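Local structure of putative pneumococcal surface protein (4CNL) at residues W83-Y94 with Q107-M118. The protein probably attaches to the pneumococcal cell wall by binding the choline of teichoic acids through a chain of choline-binding repeats. Numbering follows the deposited sequence.
With CHT (choline ion), chain B; CHT (choline ion), chain G.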
loop_
_atom_site.group_PDB
_atom_site.type_symbol
_atom_site.label_atom_id
_atom_site.label_comp_id
_atom_site.label_asym_id
_atom_site.label_seq_id
_atom_site.Cartn_x
_atom_site.Cartn_y
_atom_site.Cartn_z
ATOM N N TRP A 83 -2.733 4.208 4.015
ATOM C CA TRP A 83 -2.962 4.116 2.584
ATOM C C TRP A 83 -1.961 4.953 1.820
ATOM O O TRP A 83 -1.662 6.078 2.216
ATOM C CB TRP A 83 -4.370 4.592 2.251
ATOM C CG TRP A 83 -5.421 3.664 2.721
ATOM C CD1 TRP A 83 -6.076 3.698 3.917
ATOM C CD2 TRP A 83 -5.944 2.539 2.003
ATOM N NE1 TRP A 83 -6.988 2.664 3.983
ATOM C CE2 TRP A 83 -6.916 1.933 2.824
ATOM C CE3 TRP A 83 -5.683 1.989 0.741
ATOM C CZ2 TRP A 83 -7.637 0.795 2.423
ATOM C CZ3 TRP A 83 -6.391 0.864 0.342
ATOM C CH2 TRP A 83 -7.359 0.278 1.185
ATOM N N VAL A 84 -1.445 4.410 0.726
ATOM C CA VAL A 84 -0.614 5.181 -0.180
ATOM C C VAL A 84 -1.105 5.015 -1.611
ATOM O O VAL A 84 -1.631 3.965 -1.987
ATOM C CB VAL A 84 0.866 4.758 -0.117
ATOM C CG1 VAL A 84 1.406 4.885 1.305
ATOM C CG2 VAL A 84 1.037 3.333 -0.655
ATOM N N TYR A 85 -0.913 6.052 -2.416
ATOM C CA TYR A 85 -1.197 5.957 -3.837
ATOM C C TYR A 85 0.112 5.927 -4.618
ATOM O O TYR A 85 0.934 6.841 -4.509
ATOM C CB TYR A 85 -2.058 7.129 -4.298
ATOM C CG TYR A 85 -2.491 7.026 -5.747
ATOM C CD1 TYR A 85 -3.525 6.171 -6.115
ATOM C CD2 TYR A 85 -1.864 7.775 -6.743
ATOM C CE1 TYR A 85 -3.936 6.068 -7.432
ATOM C CE2 TYR A 85 -2.279 7.681 -8.075
ATOM C CZ TYR A 85 -3.314 6.822 -8.404
ATOM O OH TYR A 85 -3.744 6.710 -9.712
ATOM N N ASP A 86 0.312 4.860 -5.382
ATOM C CA ASP A 86 1.489 4.738 -6.226
ATOM C C ASP A 86 1.102 5.252 -7.608
ATOM O O ASP A 86 0.362 4.591 -8.336
ATOM C CB ASP A 86 1.969 3.283 -6.262
ATOM C CG ASP A 86 3.266 3.101 -7.037
ATOM O OD1 ASP A 86 3.432 3.717 -8.108
ATOM O OD2 ASP A 86 4.114 2.310 -6.584
ATOM N N SER A 87 1.601 6.436 -7.958
ATOM C CA SER A 87 1.221 7.094 -9.206
ATOM C C SER A 87 1.750 6.354 -10.427
ATOM O O SER A 87 1.184 6.456 -11.512
ATOM C CB SER A 87 1.720 8.541 -9.224
ATOM O OG SER A 87 1.103 9.307 -8.202
ATOM N N SER A 88 2.839 5.615 -10.253
ATOM C CA SER A 88 3.441 4.881 -11.360
ATOM C C SER A 88 2.625 3.650 -11.752
ATOM O O SER A 88 2.604 3.256 -12.921
ATOM C CB SER A 88 4.866 4.480 -11.006
ATOM O OG SER A 88 5.633 5.651 -10.768
ATOM N N TYR A 89 1.942 3.063 -10.776
ATOM C CA TYR A 89 1.057 1.936 -11.032
ATOM C C TYR A 89 -0.412 2.342 -11.032
ATOM O O TYR A 89 -1.274 1.513 -11.326
ATOM C CB TYR A 89 1.285 0.837 -10.001
ATOM C CG TYR A 89 2.524 0.034 -10.270
ATOM C CD1 TYR A 89 3.776 0.518 -9.918
ATOM C CD2 TYR A 89 2.446 -1.198 -10.896
ATOM C CE1 TYR A 89 4.908 -0.211 -10.169
ATOM C CE2 TYR A 89 3.573 -1.935 -11.150
ATOM C CZ TYR A 89 4.801 -1.439 -10.784
ATOM O OH TYR A 89 5.931 -2.179 -11.039
ATOM N N GLN A 90 -0.682 3.612 -10.724
ATOM C CA GLN A 90 -2.042 4.147 -10.662
ATOM C C GLN A 90 -2.911 3.270 -9.761
ATOM O O GLN A 90 -3.993 2.805 -10.139
ATOM C CB GLN A 90 -2.640 4.273 -12.073
ATOM C CG GLN A 90 -1.905 5.300 -12.940
ATOM C CD GLN A 90 -2.428 5.366 -14.364
ATOM O OE1 GLN A 90 -3.594 5.070 -14.631
ATOM N NE2 GLN A 90 -1.557 5.752 -15.291
ATOM N N ALA A 91 -2.413 3.046 -8.555
ATOM C CA ALA A 91 -3.024 2.082 -7.655
ATOM C C ALA A 91 -2.882 2.499 -6.204
ATOM O O ALA A 91 -1.826 2.980 -5.793
ATOM C CB ALA A 91 -2.403 0.716 -7.865
ATOM N N TRP A 92 -3.949 2.301 -5.432
ATOM C CA TRP A 92 -3.894 2.449 -3.977
ATOM C C TRP A 92 -3.434 1.155 -3.327
ATOM O O TRP A 92 -3.790 0.060 -3.781
ATOM C CB TRP A 92 -5.260 2.830 -3.409
ATOM C CG TRP A 92 -5.656 4.223 -3.628
ATOM C CD1 TRP A 92 -6.453 4.709 -4.629
ATOM C CD2 TRP A 92 -5.293 5.343 -2.820
ATOM N NE1 TRP A 92 -6.600 6.068 -4.496
ATOM C CE2 TRP A 92 -5.898 6.483 -3.393
ATOM C CE3 TRP A 92 -4.505 5.493 -1.670
ATOM C CZ2 TRP A 92 -5.741 7.758 -2.853
ATOM C CZ3 TRP A 92 -4.352 6.761 -1.133
ATOM C CH2 TRP A 92 -4.974 7.878 -1.724
ATOM N N TYR A 93 -2.643 1.283 -2.259
ATOM C CA TYR A 93 -2.230 0.139 -1.455
ATOM C C TYR A 93 -2.414 0.477 0.013
ATOM O O TYR A 93 -2.372 1.642 0.394
ATOM C CB TYR A 93 -0.762 -0.228 -1.711
ATOM C CG TYR A 93 -0.449 -0.584 -3.151
ATOM C CD1 TYR A 93 -0.109 0.398 -4.070
ATOM C CD2 TYR A 93 -0.491 -1.901 -3.587
ATOM C CE1 TYR A 93 0.181 0.078 -5.392
ATOM C CE2 TYR A 93 -0.192 -2.229 -4.911
ATOM C CZ TYR A 93 0.145 -1.236 -5.802
ATOM O OH TYR A 93 0.446 -1.549 -7.115
ATOM N N TYR A 94 -2.633 -0.549 0.828
ATOM C CA TYR A 94 -2.671 -0.361 2.272
ATOM C C TYR A 94 -1.500 -1.086 2.902
ATOM O O TYR A 94 -1.360 -2.304 2.770
ATOM C CB TYR A 94 -3.993 -0.861 2.886
ATOM C CG TYR A 94 -4.024 -0.522 4.357
ATOM C CD1 TYR A 94 -4.269 0.778 4.769
ATOM C CD2 TYR A 94 -3.751 -1.485 5.323
ATOM C CE1 TYR A 94 -4.257 1.116 6.124
ATOM C CE2 TYR A 94 -3.739 -1.156 6.678
ATOM C CZ TYR A 94 -3.996 0.145 7.061
ATOM O OH TYR A 94 -3.994 0.493 8.392
ATOM N N GLN A 107 -9.795 -4.091 4.270
ATOM C CA GLN A 107 -9.249 -3.110 5.197
ATOM C C GLN A 107 -10.325 -2.053 5.323
ATOM O O GLN A 107 -10.557 -1.289 4.395
ATOM C CB GLN A 107 -7.941 -2.514 4.685
ATOM C CG GLN A 107 -7.380 -1.441 5.589
ATOM C CD GLN A 107 -7.012 -1.988 6.960
ATOM O OE1 GLN A 107 -6.541 -3.125 7.090
ATOM N NE2 GLN A 107 -7.221 -1.182 7.986
ATOM N N GLY A 108 -11.019 -2.036 6.453
ATOM C CA GLY A 108 -12.164 -1.157 6.580
ATOM C C GLY A 108 -13.184 -1.506 5.503
ATOM O O GLY A 108 -13.519 -2.677 5.314
ATOM N N ASN A 109 -13.639 -0.494 4.778
ATOM C CA ASN A 109 -14.645 -0.677 3.719
ATOM C C ASN A 109 -14.060 -0.995 2.341
ATOM O O ASN A 109 -14.782 -0.991 1.333
ATOM C CB ASN A 109 -15.513 0.575 3.599
ATOM C CG ASN A 109 -16.286 0.877 4.862
ATOM O OD1 ASN A 109 -16.738 -0.029 5.560
ATOM N ND2 ASN A 109 -16.441 2.160 5.162
ATOM N N TYR A 110 -12.762 -1.286 2.306
ATOM C CA TYR A 110 -12.010 -1.419 1.061
ATOM C C TYR A 110 -11.424 -2.813 0.925
ATOM O O TYR A 110 -11.177 -3.496 1.918
ATOM C CB TYR A 110 -10.884 -0.375 1.003
ATOM C CG TYR A 110 -11.409 1.012 1.225
ATOM C CD1 TYR A 110 -11.881 1.764 0.166
ATOM C CD2 TYR A 110 -11.454 1.561 2.505
ATOM C CE1 TYR A 110 -12.387 3.033 0.362
ATOM C CE2 TYR A 110 -11.956 2.829 2.712
ATOM C CZ TYR A 110 -12.420 3.557 1.643
ATOM O OH TYR A 110 -12.929 4.822 1.834
ATOM N N TYR A 111 -11.209 -3.241 -0.315
ATOM C CA TYR A 111 -10.673 -4.572 -0.552
ATOM C C TYR A 111 -9.349 -4.494 -1.309
ATOM O O TYR A 111 -9.266 -3.821 -2.335
ATOM C CB TYR A 111 -11.679 -5.424 -1.334
ATOM C CG TYR A 111 -11.216 -6.838 -1.504
ATOM C CD1 TYR A 111 -11.390 -7.773 -0.485
ATOM C CD2 TYR A 111 -10.586 -7.245 -2.682
ATOM C CE1 TYR A 111 -10.949 -9.079 -0.634
ATOM C CE2 TYR A 111 -10.139 -8.548 -2.839
ATOM C CZ TYR A 111 -10.335 -9.459 -1.819
ATOM O OH TYR A 111 -9.886 -10.752 -1.969
ATOM N N LEU A 112 -8.328 -5.179 -0.805
ATOM C CA LEU A 112 -7.031 -5.251 -1.472
ATOM C C LEU A 112 -6.927 -6.563 -2.239
ATOM O O LEU A 112 -7.100 -7.632 -1.669
ATOM C CB LEU A 112 -5.881 -5.139 -0.463
ATOM C CG LEU A 112 -5.721 -3.811 0.291
ATOM C CD1 LEU A 112 -5.869 -2.619 -0.650
ATOM C CD2 LEU A 112 -6.671 -3.699 1.497
ATOM N N LYS A 113 -6.653 -6.476 -3.539
ATOM C CA LYS A 113 -6.541 -7.664 -4.375
ATOM C C LYS A 113 -5.233 -8.435 -4.140
ATOM O O LYS A 113 -4.445 -8.102 -3.247
ATOM C CB LYS A 113 -6.698 -7.267 -5.844
ATOM C CG LYS A 113 -8.107 -6.758 -6.157
ATOM C CD LYS A 113 -8.257 -6.313 -7.609
ATOM C CE LYS A 113 -7.664 -4.928 -7.832
ATOM N NZ LYS A 113 -7.978 -4.438 -9.202
ATOM N N SER A 114 -5.015 -9.486 -4.922
ATOM C CA SER A 114 -3.934 -10.433 -4.644
ATOM C C SER A 114 -2.535 -9.813 -4.714
ATOM O O SER A 114 -1.601 -10.279 -4.052
ATOM C CB SER A 114 -4.023 -11.615 -5.612
ATOM O OG SER A 114 -3.699 -11.213 -6.933
ATOM N N ASP A 115 -2.383 -8.771 -5.518
ATOM C CA ASP A 115 -1.092 -8.098 -5.605
ATOM C C ASP A 115 -1.087 -6.804 -4.803
ATOM O O ASP A 115 -0.205 -5.958 -4.975
ATOM C CB ASP A 115 -0.727 -7.829 -7.060
ATOM C CG ASP A 115 -1.759 -6.981 -7.777
ATOM O OD1 ASP A 115 -2.798 -6.621 -7.170
ATOM O OD2 ASP A 115 -1.532 -6.686 -8.964
ATOM N N GLY A 116 -2.088 -6.655 -3.938
ATOM C CA GLY A 116 -2.157 -5.524 -3.034
ATOM C C GLY A 116 -2.947 -4.332 -3.537
ATOM O O GLY A 116 -3.249 -3.426 -2.770
ATOM N N LYS A 117 -3.287 -4.329 -4.825
ATOM C CA LYS A 117 -4.003 -3.198 -5.404
ATOM C C LYS A 117 -5.428 -3.106 -4.872
ATOM O O LYS A 117 -6.150 -4.100 -4.833
ATOM C CB LYS A 117 -4.019 -3.295 -6.933
ATOM C CG LYS A 117 -2.640 -3.184 -7.543
ATOM C CD LYS A 117 -2.682 -3.275 -9.061
ATOM C CE LYS A 117 -1.303 -3.025 -9.630
ATOM N NZ LYS A 117 -1.215 -3.343 -11.055
ATOM N N MET A 118 -5.820 -1.911 -4.452
ATOM C CA MET A 118 -7.184 -1.683 -4.005
ATOM C C MET A 118 -8.166 -1.802 -5.150
ATOM O O MET A 118 -7.978 -1.197 -6.210
ATOM C CB MET A 118 -7.329 -0.307 -3.382
ATOM C CG MET A 118 -8.682 -0.094 -2.737
ATOM S SD MET A 118 -8.959 1.634 -2.334
ATOM C CE MET A 118 -9.369 2.316 -3.944
HETATM C C4 CHT B . -9.109 6.148 -1.904
HETATM C C5 CHT B . -9.079 4.848 -1.114
HETATM C C6 CHT B . -9.778 6.002 0.834
HETATM C C7 CHT B . -8.825 3.858 0.987
HETATM C C8 CHT B . -7.488 5.715 0.413
HETATM O O6 CHT B . -10.461 6.509 -2.137
HETATM N N1 CHT B . -8.794 5.110 0.279
HETATM C C4 CHT G . 5.734 -6.410 -4.051
HETATM C C5 CHT G . 4.803 -5.205 -3.942
HETATM C C6 CHT G . 2.709 -4.369 -4.671
HETATM C C7 CHT G . 4.315 -5.089 -6.227
HETATM C C8 CHT G . 3.195 -6.656 -4.862
HETATM O O6 CHT G . 7.089 -5.982 -4.008
HETATM N N1 CHT G . 3.751 -5.330 -4.927
HETATM O O HOH W 1 -2.091 -1.094 -11.879
HETATM O O HOH W 2 -6.390 1.234 -6.608
HETATM O O HOH W 3 -2.139 -3.141 -0.371
#
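Met118 runs from the backbone of Trp92 down to the choline of chain B, and each of its side-chain atoms meets something. Its CB lies 3.8 Å from Trp92 CB, close to where Met118 N gives a hydrogen bond to Trp92 O (2.9 Å, N-H...O 159°). CG, set anti to the backbone N (chi1 -172°), comes up to the six-membered ring of Trp83. SD packs against Trp83 CZ3 and, 3.4 Å away, C5 of this choline, making oblique Met-aromatic contacts with both Trp83 and Trp92. A bend at chi3 then turns CE toward Trp92 CD1 and the same choline C5. An unbranched, polarisable thioether suits this place, since it lies against both indoles and the ligand without bringing a charge beside the cation.

Met118 and these indoles belong to a choline site of the choline-binding repeat fold, in which successive beta-hairpins, here 82-86/91-95 and 105-107/110-112, enclose the ligand between them. Methyl C7 of the chain B choline sits 3.2 Å above the Trp83 ring plane and also over the face of Tyr110, while C4 lies over a face of Trp92. Such an aromatic cage is well suited to a quaternary ammonium, which has no N-H to donate.

Behind the cage, Tyr94 CD1 lies against the opposite face of Trp83, toward its rim, and Leu112 CD1 packs against Trp83 CZ3. Gln107, bent at chi2, lays its amide on Tyr94 with the planes 10° apart and CG 3.6 Å from the ring centroid; a flat amide on a methylene stem can stack on an aromatic ring. Lys117, extended beyond CG, lies alongside Tyr93, which lines the choline site of chain G; its methylenes pack on the phenol, CE 3.4 Å from Tyr93 OH, while the ammonium reaches Tyr89 O through a water.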